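Local coordinates for protein calreticulin, putative,Calreticulin, putative (Trypanosoma cruzi, PDB 5HCF) that probably acts as a lectin-like chaperone that binds both carbohydrate and peptide, as expected of a parasite calreticulin globular domain, at residues I122-K135 and A168-L180. Sequence-based numbering, arbitrary orientation.
Sequences IILHYNGENREWSK and AKGQLEEDWSLLL
The indole of Trp176 lies between Leu124 and Trp133 and forms the tight part of the contact. On one face, its six-membered ring makes an offset stack with the five-membered ring of Trp133, centroids 4.2 Å apart and planes inclined by 20°. On the opposite face, Leu124 CD1 makes a CH-pi contact over the five-membered ring. Leu124 CD1 also touches Leu172 CD2 at 3.8 Å. At the edge of the indole, Trp176 NE1 donates to Ile122 O at 3.0 Å, with the acceptor close to the ring plane. With CG anti to the backbone N (chi1 -170°), the Trp133 indole is laid along the Trp176 ring, and its six-membered edge is carried to Ala168, CZ2 of Trp133 lying 3.5 Å from Ala168 CB. Trp133 NE1 and Asp175 OD2 both hydrogen-bond to the Tyr158 hydroxyl.

Asp175 O, at the end of the short helix 172-175, accepts two bonds from one residue. Ser134 N meets Asp175 O at 3.0 Å, and Ser134 OG sits above the carbonyl plane, 2.6 Å from Asp175 O.

A second packed patch lies at the hairpin end. Arg131 bends at chi2 (-69°), and its NH1 reaches Ser177 O at 2.9 Å. Arg131 CG packs on Leu178 CD2, and the Tyr126 ring rests beside Leu178 CB. Tyr126 OH hydrogen-bonds to Asp198.

The loose side is at Lys135, whose NZ stays 4.0 Å from Asp175 OD2, beyond a salt bridge.

The hairpin 117-132, closed by a type I' turn, and the loop after it edge one sheet. They meet the short helix and loop that follow strand 165-171 of the other, bridging the two sheets of a legume-lectin-type beta sandwich.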
loop_
_atom_site.group_PDB
_atom_site.type_symbol
_atom_site.label_atom_id
_atom_site.label_comp_id
_atom_site.label_asym_id
_atom_site.label_seq_id
_atom_site.Cartn_x
_atom_site.Cartn_y
_atom_site.Cartn_z
ATOM N N ILE A 122 -6.848 -3.900 0.393
ATOM C CA ILE A 122 -6.744 -3.708 -1.043
ATOM C C ILE A 122 -8.067 -3.126 -1.511
ATOM O O ILE A 122 -8.982 -3.863 -1.880
ATOM C CB ILE A 122 -6.440 -5.004 -1.797
ATOM C CG1 ILE A 122 -5.193 -5.677 -1.223
ATOM C CG2 ILE A 122 -6.251 -4.705 -3.279
ATOM C CD1 ILE A 122 -4.811 -6.944 -1.935
ATOM N N ILE A 123 -8.161 -1.800 -1.483
ATOM C CA ILE A 123 -9.417 -1.115 -1.762
ATOM C C ILE A 123 -9.348 -0.388 -3.099
ATOM O O ILE A 123 -8.491 0.473 -3.314
ATOM C CB ILE A 123 -9.771 -0.108 -0.647
ATOM C CG1 ILE A 123 -9.821 -0.812 0.711
ATOM C CG2 ILE A 123 -11.095 0.576 -0.939
ATOM C CD1 ILE A 123 -10.261 0.079 1.850
ATOM N N LEU A 124 -10.255 -0.747 -3.999
ATOM C CA LEU A 124 -10.278 -0.159 -5.328
ATOM C C LEU A 124 -11.476 0.758 -5.488
ATOM O O LEU A 124 -12.605 0.378 -5.177
ATOM C CB LEU A 124 -10.316 -1.251 -6.398
ATOM C CG LEU A 124 -9.041 -2.061 -6.630
ATOM C CD1 LEU A 124 -9.358 -3.324 -7.422
ATOM C CD2 LEU A 124 -7.998 -1.212 -7.351
ATOM N N HIS A 125 -11.234 1.972 -5.962
ATOM C CA HIS A 125 -12.333 2.855 -6.286
ATOM C C HIS A 125 -12.822 2.498 -7.677
ATOM O O HIS A 125 -12.088 2.619 -8.655
ATOM C CB HIS A 125 -11.933 4.325 -6.227
ATOM C CG HIS A 125 -13.071 5.250 -6.512
ATOM N ND1 HIS A 125 -13.858 5.794 -5.517
ATOM C CD2 HIS A 125 -13.590 5.695 -7.682
ATOM C CE1 HIS A 125 -14.796 6.545 -6.059
ATOM N NE2 HIS A 125 -14.655 6.505 -7.375
ATOM N N TYR A 126 -14.055 2.016 -7.752
ATOM C CA TYR A 126 -14.643 1.615 -9.018
ATOM C C TYR A 126 -16.114 2.004 -9.072
ATOM O O TYR A 126 -16.893 1.649 -8.184
ATOM C CB TYR A 126 -14.484 0.108 -9.234
ATOM C CG TYR A 126 -15.162 -0.399 -10.486
ATOM C CD1 TYR A 126 -14.597 -0.207 -11.738
ATOM C CD2 TYR A 126 -16.383 -1.053 -10.415
ATOM C CE1 TYR A 126 -15.226 -0.665 -12.887
ATOM C CE2 TYR A 126 -17.018 -1.510 -11.554
ATOM C CZ TYR A 126 -16.437 -1.314 -12.785
ATOM O OH TYR A 126 -17.073 -1.779 -13.909
ATOM N N ASN A 127 -16.484 2.749 -10.109
ATOM C CA ASN A 127 -17.882 3.073 -10.350
ATOM C C ASN A 127 -18.473 3.901 -9.211
ATOM O O ASN A 127 -19.596 3.657 -8.764
ATOM C CB ASN A 127 -18.679 1.782 -10.549
ATOM C CG ASN A 127 -19.851 1.956 -11.486
ATOM O OD1 ASN A 127 -20.090 3.044 -12.010
ATOM N ND2 ASN A 127 -20.584 0.872 -11.719
ATOM N N GLY A 128 -17.706 4.883 -8.750
ATOM C CA GLY A 128 -18.161 5.806 -7.726
ATOM C C GLY A 128 -18.161 5.326 -6.283
ATOM O O GLY A 128 -18.658 6.027 -5.403
ATOM N N GLU A 129 -17.621 4.139 -6.026
ATOM C CA GLU A 129 -17.543 3.643 -4.654
ATOM C C GLU A 129 -16.211 2.966 -4.373
ATOM O O GLU A 129 -15.608 2.369 -5.260
ATOM C CB GLU A 129 -18.669 2.656 -4.345
ATOM C CG GLU A 129 -20.046 3.263 -4.209
ATOM C CD GLU A 129 -21.060 2.255 -3.700
ATOM O OE1 GLU A 129 -20.671 1.087 -3.471
ATOM O OE2 GLU A 129 -22.239 2.634 -3.516
ATOM N N ASN A 130 -15.761 3.061 -3.128
ATOM C CA ASN A 130 -14.575 2.341 -2.696
ATOM C C ASN A 130 -14.958 0.895 -2.403
ATOM O O ASN A 130 -15.830 0.637 -1.576
ATOM C CB ASN A 130 -13.961 3.008 -1.464
ATOM C CG ASN A 130 -13.456 4.410 -1.756
ATOM O OD1 ASN A 130 -13.132 4.737 -2.900
ATOM N ND2 ASN A 130 -13.399 5.249 -0.727
ATOM N N ARG A 131 -14.310 -0.044 -3.087
ATOM C CA ARG A 131 -14.668 -1.458 -2.979
ATOM C C ARG A 131 -13.635 -2.188 -2.145
ATOM O O ARG A 131 -12.474 -2.289 -2.539
ATOM C CB ARG A 131 -14.772 -2.109 -4.363
ATOM C CG ARG A 131 -15.569 -1.310 -5.377
ATOM C CD ARG A 131 -17.045 -1.262 -5.034
ATOM N NE ARG A 131 -17.747 -0.291 -5.869
ATOM C CZ ARG A 131 -18.930 -0.506 -6.437
ATOM N NH1 ARG A 131 -19.547 -1.668 -6.274
ATOM N NH2 ARG A 131 -19.492 0.438 -7.180
ATOM N N GLU A 132 -14.050 -2.676 -0.982
ATOM C CA GLU A 132 -13.143 -3.418 -0.114
ATOM C C GLU A 132 -12.911 -4.847 -0.614
ATOM O O GLU A 132 -13.846 -5.549 -0.998
ATOM C CB GLU A 132 -13.677 -3.441 1.322
ATOM C CG GLU A 132 -13.719 -2.070 1.985
ATOM C CD GLU A 132 -14.131 -2.139 3.443
ATOM O OE1 GLU A 132 -13.551 -1.391 4.261
ATOM O OE2 GLU A 132 -15.037 -2.936 3.770
ATOM N N TRP A 133 -11.648 -5.257 -0.603
ATOM C CA TRP A 133 -11.241 -6.609 -0.959
ATOM C C TRP A 133 -11.988 -7.653 -0.121
ATOM O O TRP A 133 -12.012 -7.570 1.108
ATOM C CB TRP A 133 -9.730 -6.744 -0.765
ATOM C CG TRP A 133 -9.102 -7.992 -1.301
ATOM C CD1 TRP A 133 -9.557 -8.776 -2.321
ATOM C CD2 TRP A 133 -7.875 -8.585 -0.857
ATOM N NE1 TRP A 133 -8.694 -9.825 -2.533
ATOM C CE2 TRP A 133 -7.652 -9.728 -1.649
ATOM C CE3 TRP A 133 -6.944 -8.259 0.138
ATOM C CZ2 TRP A 133 -6.537 -10.547 -1.480
ATOM C CZ3 TRP A 133 -5.839 -9.074 0.306
ATOM C CH2 TRP A 133 -5.645 -10.205 -0.499
ATOM N N SER A 134 -12.601 -8.627 -0.788
ATOM C CA SER A 134 -13.394 -9.637 -0.094
ATOM C C SER A 134 -12.545 -10.571 0.776
ATOM O O SER A 134 -13.045 -11.124 1.748
ATOM C CB SER A 134 -14.201 -10.469 -1.092
ATOM O OG SER A 134 -13.354 -11.255 -1.911
ATOM N N LYS A 135 -11.276 -10.757 0.425
ATOM C CA LYS A 135 -10.409 -11.656 1.183
ATOM C C LYS A 135 -9.732 -10.930 2.338
ATOM O O LYS A 135 -9.328 -9.774 2.201
ATOM C CB LYS A 135 -9.354 -12.288 0.270
ATOM C CG LYS A 135 -9.947 -13.148 -0.833
ATOM C CD LYS A 135 -8.933 -14.116 -1.413
ATOM C CE LYS A 135 -9.634 -15.178 -2.246
ATOM N NZ LYS A 135 -8.684 -16.005 -3.036
ATOM N N ALA A 168 -1.974 -14.115 -2.102
ATOM C CA ALA A 168 -3.318 -14.171 -2.667
ATOM C C ALA A 168 -3.292 -13.974 -4.176
ATOM O O ALA A 168 -2.486 -13.210 -4.707
ATOM C CB ALA A 168 -4.215 -13.136 -2.013
ATOM N N LYS A 169 -4.210 -14.650 -4.857
ATOM C CA LYS A 169 -4.201 -14.715 -6.311
ATOM C C LYS A 169 -5.614 -15.007 -6.786
ATOM O O LYS A 169 -6.276 -15.888 -6.243
ATOM C CB LYS A 169 -3.219 -15.796 -6.778
ATOM C CG LYS A 169 -2.888 -15.814 -8.260
ATOM C CD LYS A 169 -1.710 -16.760 -8.501
ATOM C CE LYS A 169 -0.964 -16.456 -9.795
ATOM N NZ LYS A 169 -1.810 -16.611 -11.008
ATOM N N GLY A 170 -6.086 -14.262 -7.782
ATOM C CA GLY A 170 -7.424 -14.481 -8.303
ATOM C C GLY A 170 -7.912 -13.469 -9.320
ATOM O O GLY A 170 -7.120 -12.830 -10.009
ATOM N N GLN A 171 -9.230 -13.323 -9.409
ATOM C CA GLN A 171 -9.839 -12.450 -10.405
ATOM C C GLN A 171 -10.501 -11.252 -9.732
ATOM O O GLN A 171 -11.197 -11.414 -8.727
ATOM C CB GLN A 171 -10.878 -13.222 -11.227
ATOM C CG GLN A 171 -10.401 -14.553 -11.813
ATOM C CD GLN A 171 -9.049 -14.477 -12.494
ATOM O OE1 GLN A 171 -8.823 -13.637 -13.365
ATOM N NE2 GLN A 171 -8.144 -15.372 -12.111
ATOM N N LEU A 172 -10.298 -10.059 -10.288
ATOM C CA LEU A 172 -10.891 -8.837 -9.735
ATOM C C LEU A 172 -12.405 -8.934 -9.619
ATOM O O LEU A 172 -12.992 -8.530 -8.616
ATOM C CB LEU A 172 -10.537 -7.626 -10.596
ATOM C CG LEU A 172 -9.091 -7.143 -10.589
ATOM C CD1 LEU A 172 -8.913 -6.057 -11.635
ATOM C CD2 LEU A 172 -8.715 -6.626 -9.212
ATOM N N GLU A 173 -13.025 -9.484 -10.654
ATOM C CA GLU A 173 -14.475 -9.606 -10.723
ATOM C C GLU A 173 -15.029 -10.522 -9.631
ATOM O O GLU A 173 -16.148 -10.326 -9.150
ATOM C CB GLU A 173 -14.882 -10.123 -12.107
ATOM C CG GLU A 173 -16.372 -10.141 -12.361
ATOM C CD GLU A 173 -16.707 -10.648 -13.749
ATOM O OE1 GLU A 173 -17.787 -11.256 -13.919
ATOM O OE2 GLU A 173 -15.886 -10.445 -14.669
ATOM N N GLU A 174 -14.239 -11.519 -9.246
ATOM C CA GLU A 174 -14.673 -12.517 -8.277
ATOM C C GLU A 174 -14.329 -12.159 -6.822
ATOM O O GLU A 174 -15.093 -12.467 -5.909
ATOM C CB GLU A 174 -14.071 -13.877 -8.648
ATOM C CG GLU A 174 -14.497 -14.386 -10.037
ATOM C CD GLU A 174 -13.840 -15.708 -10.422
ATOM O OE1 GLU A 174 -12.783 -16.047 -9.852
ATOM O OE2 GLU A 174 -14.378 -16.412 -11.297
ATOM N N ASP A 175 -13.192 -11.505 -6.602
ATOM C CA ASP A 175 -12.742 -11.219 -5.234
ATOM C C ASP A 175 -13.081 -9.807 -4.745
ATOM O O ASP A 175 -12.724 -9.436 -3.625
ATOM C CB ASP A 175 -11.234 -11.445 -5.114
ATOM C CG ASP A 175 -10.830 -12.857 -5.468
ATOM O OD1 ASP A 175 -11.720 -13.723 -5.568
ATOM O OD2 ASP A 175 -9.624 -13.106 -5.649
ATOM N N TRP A 176 -13.744 -9.022 -5.596
ATOM C CA TRP A 176 -14.359 -7.758 -5.192
ATOM C C TRP A 176 -15.814 -7.758 -5.643
ATOM O O TRP A 176 -16.193 -8.551 -6.499
ATOM C CB TRP A 176 -13.636 -6.554 -5.804
ATOM C CG TRP A 176 -12.346 -6.176 -5.156
ATOM C CD1 TRP A 176 -12.147 -5.159 -4.269
ATOM C CD2 TRP A 176 -11.065 -6.783 -5.364
ATOM N NE1 TRP A 176 -10.826 -5.104 -3.899
ATOM C CE2 TRP A 176 -10.140 -6.092 -4.558
ATOM C CE3 TRP A 176 -10.611 -7.849 -6.144
ATOM C CZ2 TRP A 176 -8.789 -6.430 -4.512
ATOM C CZ3 TRP A 176 -9.266 -8.183 -6.098
ATOM C CH2 TRP A 176 -8.374 -7.475 -5.287
ATOM N N SER A 177 -16.621 -6.859 -5.088
ATOM C CA SER A 177 -17.976 -6.642 -5.593
ATOM C C SER A 177 -17.981 -5.448 -6.540
ATOM O O SER A 177 -18.303 -4.327 -6.145
ATOM C CB SER A 177 -18.974 -6.420 -4.454
ATOM O OG SER A 177 -18.963 -7.510 -3.551
ATOM N N LEU A 178 -17.604 -5.700 -7.789
ATOM C CA LEU A 178 -17.489 -4.643 -8.784
ATOM C C LEU A 178 -18.671 -4.628 -9.731
ATOM O O LEU A 178 -19.224 -3.568 -10.022
ATOM C CB LEU A 178 -16.193 -4.794 -9.581
ATOM C CG LEU A 178 -14.918 -4.824 -8.742
ATOM C CD1 LEU A 178 -13.679 -5.053 -9.604
ATOM C CD2 LEU A 178 -14.802 -3.532 -7.944
ATOM N N LEU A 179 -19.065 -5.806 -10.203
ATOM C CA LEU A 179 -20.095 -5.894 -11.231
ATOM C C LEU A 179 -21.396 -6.487 -10.701
ATOM O O LEU A 179 -21.451 -6.999 -9.577
ATOM C CB LEU A 179 -19.581 -6.719 -12.411
ATOM C CG LEU A 179 -18.321 -6.183 -13.096
ATOM C CD1 LEU A 179 -17.868 -7.121 -14.194
ATOM C CD2 LEU A 179 -18.548 -4.780 -13.653
ATOM N N LEU A 180 -22.442 -6.394 -11.517
ATOM C CA LEU A 180 -23.735 -6.984 -11.203
ATOM C C LEU A 180 -23.641 -8.506 -11.218
ATOM O O LEU A 180 -22.665 -9.062 -11.716
ATOM C CB LEU A 180 -24.792 -6.511 -12.201
ATOM C CG LEU A 180 -25.149 -5.021 -12.192
ATOM C CD1 LEU A 180 -26.101 -4.687 -13.337
ATOM C CD2 LEU A 180 -25.752 -4.618 -10.857
#